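Local coordinates for F5/8 type C domain protein (Clostridium perfringens, PDB 7JRM) that probably binds carbohydrate through a carbohydrate-binding module, as part of ZmpB, an O-glycopeptidase that recognises and hydrolyses mucins, at residues K359-L373 / D395-A407. Sequence-based numbering, arbitrary orientation.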
loop_
_atom_site.group_PDB
_atom_site.type_symbol
_atom_site.label_atom_id
_atom_site.label_comp_id
_atom_site.label_asym_id
_atom_site.label_seq_id
_atom_site.Cartn_x
_atom_site.Cartn_y
_atom_site.Cartn_z
ATOM N N LYS A 359 14.234 41.015 -2.718
ATOM C CA LYS A 359 15.026 40.690 -1.539
ATOM C C LYS A 359 14.418 39.556 -0.723
ATOM O O LYS A 359 14.887 39.286 0.389
ATOM C CB LYS A 359 15.195 41.930 -0.655
ATOM C CG LYS A 359 13.905 42.379 0.015
ATOM C CD LYS A 359 14.155 43.469 1.042
ATOM C CE LYS A 359 12.871 43.858 1.754
ATOM N NZ LYS A 359 13.063 45.038 2.642
ATOM N N ASP A 360 13.390 38.886 -1.241
ATOM C CA ASP A 360 12.674 37.866 -0.478
ATOM C C ASP A 360 12.162 36.813 -1.451
ATOM O O ASP A 360 11.242 37.083 -2.228
ATOM C CB ASP A 360 11.526 38.488 0.314
ATOM C CG ASP A 360 10.901 37.521 1.299
ATOM O OD1 ASP A 360 9.896 37.896 1.940
ATOM O OD2 ASP A 360 11.410 36.390 1.435
ATOM N N LEU A 361 12.752 35.619 -1.405
ATOM C CA LEU A 361 12.348 34.507 -2.256
ATOM C C LEU A 361 11.345 33.579 -1.582
ATOM O O LEU A 361 11.004 32.537 -2.152
ATOM C CB LEU A 361 13.573 33.698 -2.691
ATOM C CG LEU A 361 14.697 34.426 -3.425
ATOM C CD1 LEU A 361 15.688 33.422 -3.994
ATOM C CD2 LEU A 361 14.139 35.314 -4.523
ATOM N N ARG A 362 10.868 33.931 -0.389
ATOM C CA ARG A 362 9.973 33.041 0.343
ATOM C C ARG A 362 8.649 32.745 -0.362
ATOM O O ARG A 362 8.115 31.642 -0.140
ATOM C CB ARG A 362 9.718 33.615 1.744
ATOM C CG ARG A 362 10.878 33.401 2.707
ATOM C CD ARG A 362 10.623 34.061 4.049
ATOM N NE ARG A 362 10.494 35.509 3.930
ATOM C CZ ARG A 362 10.088 36.305 4.915
ATOM N NH1 ARG A 362 9.998 37.614 4.719
ATOM N NH2 ARG A 362 9.774 35.791 6.097
ATOM N N PRO A 363 8.059 33.635 -1.169
ATOM C CA PRO A 363 6.859 33.235 -1.925
ATOM C C PRO A 363 7.073 32.048 -2.850
ATOM O O PRO A 363 6.090 31.410 -3.244
ATOM C CB PRO A 363 6.507 34.502 -2.714
ATOM C CG PRO A 363 6.983 35.603 -1.847
ATOM C CD PRO A 363 8.259 35.097 -1.226
ATOM N N LEU A 364 8.317 31.730 -3.212
ATOM C CA LEU A 364 8.617 30.586 -4.064
ATOM C C LEU A 364 9.007 29.347 -3.267
ATOM O O LEU A 364 9.489 28.374 -3.855
ATOM C CB LEU A 364 9.736 30.937 -5.048
ATOM C CG LEU A 364 9.766 32.352 -5.624
ATOM C CD1 LEU A 364 11.108 32.620 -6.290
ATOM C CD2 LEU A 364 8.626 32.559 -6.608
ATOM N N SER A 365 8.800 29.357 -1.949
ATOM C CA SER A 365 9.310 28.278 -1.107
ATOM C C SER A 365 8.615 26.953 -1.401
ATOM O O SER A 365 9.257 25.897 -1.394
ATOM C CB SER A 365 9.152 28.646 0.368
ATOM O OG SER A 365 7.785 28.718 0.732
ATOM N N LYS A 366 7.310 26.985 -1.660
ATOM C CA LYS A 366 6.528 25.770 -1.846
ATOM C C LYS A 366 6.366 25.382 -3.311
ATOM O O LYS A 366 5.542 24.517 -3.622
ATOM C CB LYS A 366 5.153 25.923 -1.191
ATOM C CG LYS A 366 5.202 26.111 0.317
ATOM C CD LYS A 366 3.877 26.634 0.848
ATOM N N LEU A 367 7.127 25.997 -4.214
ATOM C CA LEU A 367 7.097 25.619 -5.624
ATOM C C LEU A 367 7.958 24.375 -5.811
ATOM O O LEU A 367 9.190 24.450 -5.753
ATOM C CB LEU A 367 7.582 26.769 -6.500
ATOM C CG LEU A 367 6.873 28.113 -6.311
ATOM C CD1 LEU A 367 7.391 29.140 -7.306
ATOM C CD2 LEU A 367 5.366 27.955 -6.435
ATOM N N LYS A 368 7.313 23.231 -6.039
ATOM C CA LYS A 368 8.007 21.950 -6.068
ATOM C C LYS A 368 8.737 21.680 -7.377
ATOM O O LYS A 368 9.567 20.767 -7.422
ATOM C CB LYS A 368 7.016 20.813 -5.800
ATOM C CG LYS A 368 6.256 20.943 -4.489
ATOM C CD LYS A 368 4.975 20.123 -4.514
ATOM C CE LYS A 368 4.098 20.434 -3.311
ATOM N NZ LYS A 368 4.220 21.856 -2.885
ATOM N N LYS A 369 8.458 22.438 -8.435
ATOM C CA LYS A 369 9.062 22.197 -9.739
ATOM C C LYS A 369 10.061 23.268 -10.150
ATOM O O LYS A 369 10.625 23.179 -11.245
ATOM C CB LYS A 369 7.973 22.073 -10.811
ATOM C CG LYS A 369 6.864 21.097 -10.459
ATOM C CD LYS A 369 6.134 20.614 -11.701
ATOM C CE LYS A 369 4.812 19.954 -11.341
ATOM N NZ LYS A 369 3.919 19.812 -12.524
ATOM N N LEU A 370 10.304 24.270 -9.306
ATOM C CA LEU A 370 11.203 25.373 -9.646
ATOM C C LEU A 370 12.642 24.889 -9.523
ATOM O O LEU A 370 13.288 25.031 -8.484
ATOM C CB LEU A 370 10.938 26.577 -8.751
ATOM C CG LEU A 370 11.625 27.883 -9.154
ATOM C CD1 LEU A 370 11.533 28.098 -10.657
ATOM C CD2 LEU A 370 11.021 29.059 -8.404
ATOM N N ASN A 371 13.156 24.310 -10.610
ATOM C CA ASN A 371 14.523 23.808 -10.644
ATOM C C ASN A 371 15.511 24.787 -11.261
ATOM O O ASN A 371 16.720 24.628 -11.064
ATOM C CB ASN A 371 14.586 22.484 -11.415
ATOM C CG ASN A 371 13.987 21.326 -10.640
ATOM O OD1 ASN A 371 13.781 21.415 -9.429
ATOM N ND2 ASN A 371 13.705 20.230 -11.335
ATOM N N THR A 372 15.033 25.786 -12.000
ATOM C CA THR A 372 15.887 26.787 -12.637
ATOM C C THR A 372 15.490 28.157 -12.097
ATOM O O THR A 372 14.458 28.711 -12.491
ATOM C CB THR A 372 15.762 26.731 -14.157
ATOM O OG1 THR A 372 16.130 25.426 -14.621
ATOM C CG2 THR A 372 16.672 27.766 -14.803
ATOM N N LEU A 373 16.307 28.701 -11.199
ATOM C CA LEU A 373 16.068 30.009 -10.597
ATOM C C LEU A 373 17.250 30.911 -10.922
ATOM O O LEU A 373 18.355 30.702 -10.410
ATOM C CB LEU A 373 15.863 29.890 -9.088
ATOM C CG LEU A 373 15.647 31.205 -8.334
ATOM C CD1 LEU A 373 14.371 31.889 -8.799
ATOM C CD2 LEU A 373 15.611 30.961 -6.833
ATOM N N ASP A 395 17.731 47.455 8.504
ATOM C CA ASP A 395 17.465 46.030 8.379
ATOM C C ASP A 395 18.284 45.450 7.234
ATOM O O ASP A 395 18.353 46.031 6.148
ATOM C CB ASP A 395 15.976 45.782 8.140
ATOM C CG ASP A 395 15.646 44.312 8.021
ATOM O OD1 ASP A 395 16.305 43.504 8.706
ATOM O OD2 ASP A 395 14.732 43.966 7.243
ATOM N N SER A 396 18.903 44.298 7.481
ATOM C CA SER A 396 19.791 43.674 6.505
ATOM C C SER A 396 19.556 42.168 6.452
ATOM O O SER A 396 20.489 41.366 6.483
ATOM C CB SER A 396 21.251 43.985 6.826
ATOM O OG SER A 396 21.688 43.259 7.962
ATOM N N LYS A 397 18.291 41.765 6.365
ATOM C CA LYS A 397 17.931 40.363 6.196
ATOM C C LYS A 397 17.387 40.159 4.786
ATOM O O LYS A 397 16.369 40.753 4.414
ATOM C CB LYS A 397 16.919 39.911 7.252
ATOM C CG LYS A 397 15.671 40.769 7.372
ATOM N N VAL A 398 18.081 39.340 4.002
ATOM C CA VAL A 398 17.659 38.974 2.656
ATOM C C VAL A 398 17.338 37.487 2.669
ATOM O O VAL A 398 18.220 36.656 2.920
ATOM C CB VAL A 398 18.736 39.303 1.611
ATOM C CG1 VAL A 398 18.177 39.144 0.205
ATOM C CG2 VAL A 398 19.265 40.715 1.823
ATOM N N TYR A 399 16.080 37.151 2.403
ATOM C CA TYR A 399 15.603 35.782 2.537
ATOM C C TYR A 399 15.734 35.025 1.223
ATOM O O TYR A 399 15.409 35.548 0.153
ATOM C CB TYR A 399 14.144 35.765 2.995
ATOM C CG TYR A 399 13.913 36.370 4.360
ATOM C CD1 TYR A 399 13.463 37.676 4.493
ATOM C CD2 TYR A 399 14.137 35.632 5.514
ATOM C CE1 TYR A 399 13.248 38.234 5.739
ATOM C CE2 TYR A 399 13.923 36.181 6.764
ATOM C CZ TYR A 399 13.479 37.481 6.871
ATOM O OH TYR A 399 13.265 38.032 8.114
ATOM N N ASN A 400 16.210 33.786 1.314
ATOM C CA ASN A 400 16.186 32.871 0.184
ATOM C C ASN A 400 14.890 32.063 0.240
ATOM O O ASN A 400 13.989 32.355 1.033
ATOM C CB ASN A 400 17.433 31.987 0.182
ATOM C CG ASN A 400 17.523 31.088 1.404
ATOM O OD1 ASN A 400 16.767 31.238 2.363
ATOM N ND2 ASN A 400 18.455 30.142 1.370
ATOM N N ARG A 401 14.781 31.032 -0.600
ATOM C CA ARG A 401 13.557 30.238 -0.628
ATOM C C ARG A 401 13.322 29.513 0.690
ATOM O O ARG A 401 12.171 29.328 1.100
ATOM C CB ARG A 401 13.604 29.240 -1.786
ATOM C CG ARG A 401 13.169 29.823 -3.119
ATOM C CD ARG A 401 13.164 28.763 -4.205
ATOM N NE ARG A 401 14.518 28.409 -4.622
ATOM C CZ ARG A 401 14.800 27.657 -5.680
ATOM N NH1 ARG A 401 13.820 27.174 -6.433
ATOM N NH2 ARG A 401 16.061 27.387 -5.985
ATOM N N GLU A 402 14.390 29.106 1.372
ATOM C CA GLU A 402 14.271 28.409 2.646
ATOM C C GLU A 402 14.052 29.355 3.824
ATOM O O GLU A 402 14.043 28.898 4.972
ATOM C CB GLU A 402 15.514 27.552 2.895
ATOM C CG GLU A 402 15.212 26.089 3.174
ATOM N N GLY A 403 13.874 30.649 3.570
ATOM C CA GLY A 403 13.672 31.598 4.647
ATOM C C GLY A 403 14.910 31.923 5.446
ATOM O O GLY A 403 14.796 32.393 6.582
ATOM N N LYS A 404 16.093 31.691 4.888
ATOM C CA LYS A 404 17.353 31.942 5.572
ATOM C C LYS A 404 17.952 33.261 5.101
ATOM O O LYS A 404 17.937 33.570 3.906
ATOM C CB LYS A 404 18.340 30.797 5.322
ATOM C CG LYS A 404 19.794 31.142 5.606
ATOM C CD LYS A 404 20.646 29.890 5.725
ATOM C CE LYS A 404 22.103 30.180 5.399
ATOM N NZ LYS A 404 22.325 30.342 3.935
ATOM N N ASN A 405 18.471 34.039 6.049
ATOM C CA ASN A 405 19.154 35.281 5.715
ATOM C C ASN A 405 20.484 34.967 5.040
ATOM O O ASN A 405 21.338 34.287 5.621
ATOM C CB ASN A 405 19.370 36.122 6.971
ATOM C CG ASN A 405 19.900 37.510 6.662
ATOM O OD1 ASN A 405 20.009 37.903 5.500
ATOM N ND2 ASN A 405 20.232 38.261 7.705
ATOM N N VAL A 406 20.660 35.457 3.817
ATOM C CA VAL A 406 21.860 35.191 3.036
ATOM C C VAL A 406 22.709 36.452 2.870
ATOM O O VAL A 406 23.547 36.519 1.974
ATOM C CB VAL A 406 21.511 34.573 1.672
ATOM C CG1 VAL A 406 20.882 33.199 1.859
ATOM C CG2 VAL A 406 20.579 35.489 0.895
ATOM N N ALA A 407 22.504 37.453 3.724
ATOM C CA ALA A 407 23.305 38.666 3.658
ATOM C C ALA A 407 24.748 38.369 4.049
ATOM O O ALA A 407 25.012 37.603 4.980
ATOM C CB ALA A 407 22.717 39.742 4.569
HETATM O O HOH W 1 10.822 26.512 -5.045
HETATM O O HOH W 2 16.293 24.505 -7.231
#
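The guanidinium of Arg362 lies flat on one face of the Tyr399 ring, planes 20° apart, with CZ 3.7 Å from the ring centroid in a cation-pi stack, and with Gly403 C at the edge of the ring. The edge of that guanidinium meets the carboxylate of Asp360 side-on: Arg362 NE reaches Asp360 OD2 at 2.8 Å, on its syn side, and NH1 donates to OD1 from above the carboxylate plane, within a salt bridge. This two-nitrogen grip fixes the rotation of the stacked group. OD2 also accepts a hydrogen bond from the backbone N of Arg362, closing an Asx turn, and lies 3.2 Å from Tyr399 CB. A second guanidinium, that of Arg401, carries Leu373 CD2 over one face, 3.5 Å from NE, while at its edge NH1 donates to Leu370 O (3.0 Å). The bend at chi3 (-74°) turns this group into the loop 364-371, where one water bridges Leu364 O and Leu367 O and binds NH1 weakly; a second links Leu370 O weakly to Arg401 NH2. Arg401 CG packs 3.9 Å from Leu361 CB. Just before the two arginines in sequence, a single beta bridge pairs Asp360 with Tyr399: Tyr399 N donates to Lys359 O at 3.2 Å, and Leu361 N to Tyr399 O at 3.1 Å. The contact joins the end of what looks like a leucine-rich-repeat region to the antiparallel strands that follow. Leu364, Leu370 and Leu373 pack on Leu351 of strand 350-352, whereas Leu361 and Val398 share Phe452 of strand 452-461, both strands of one mixed sheet.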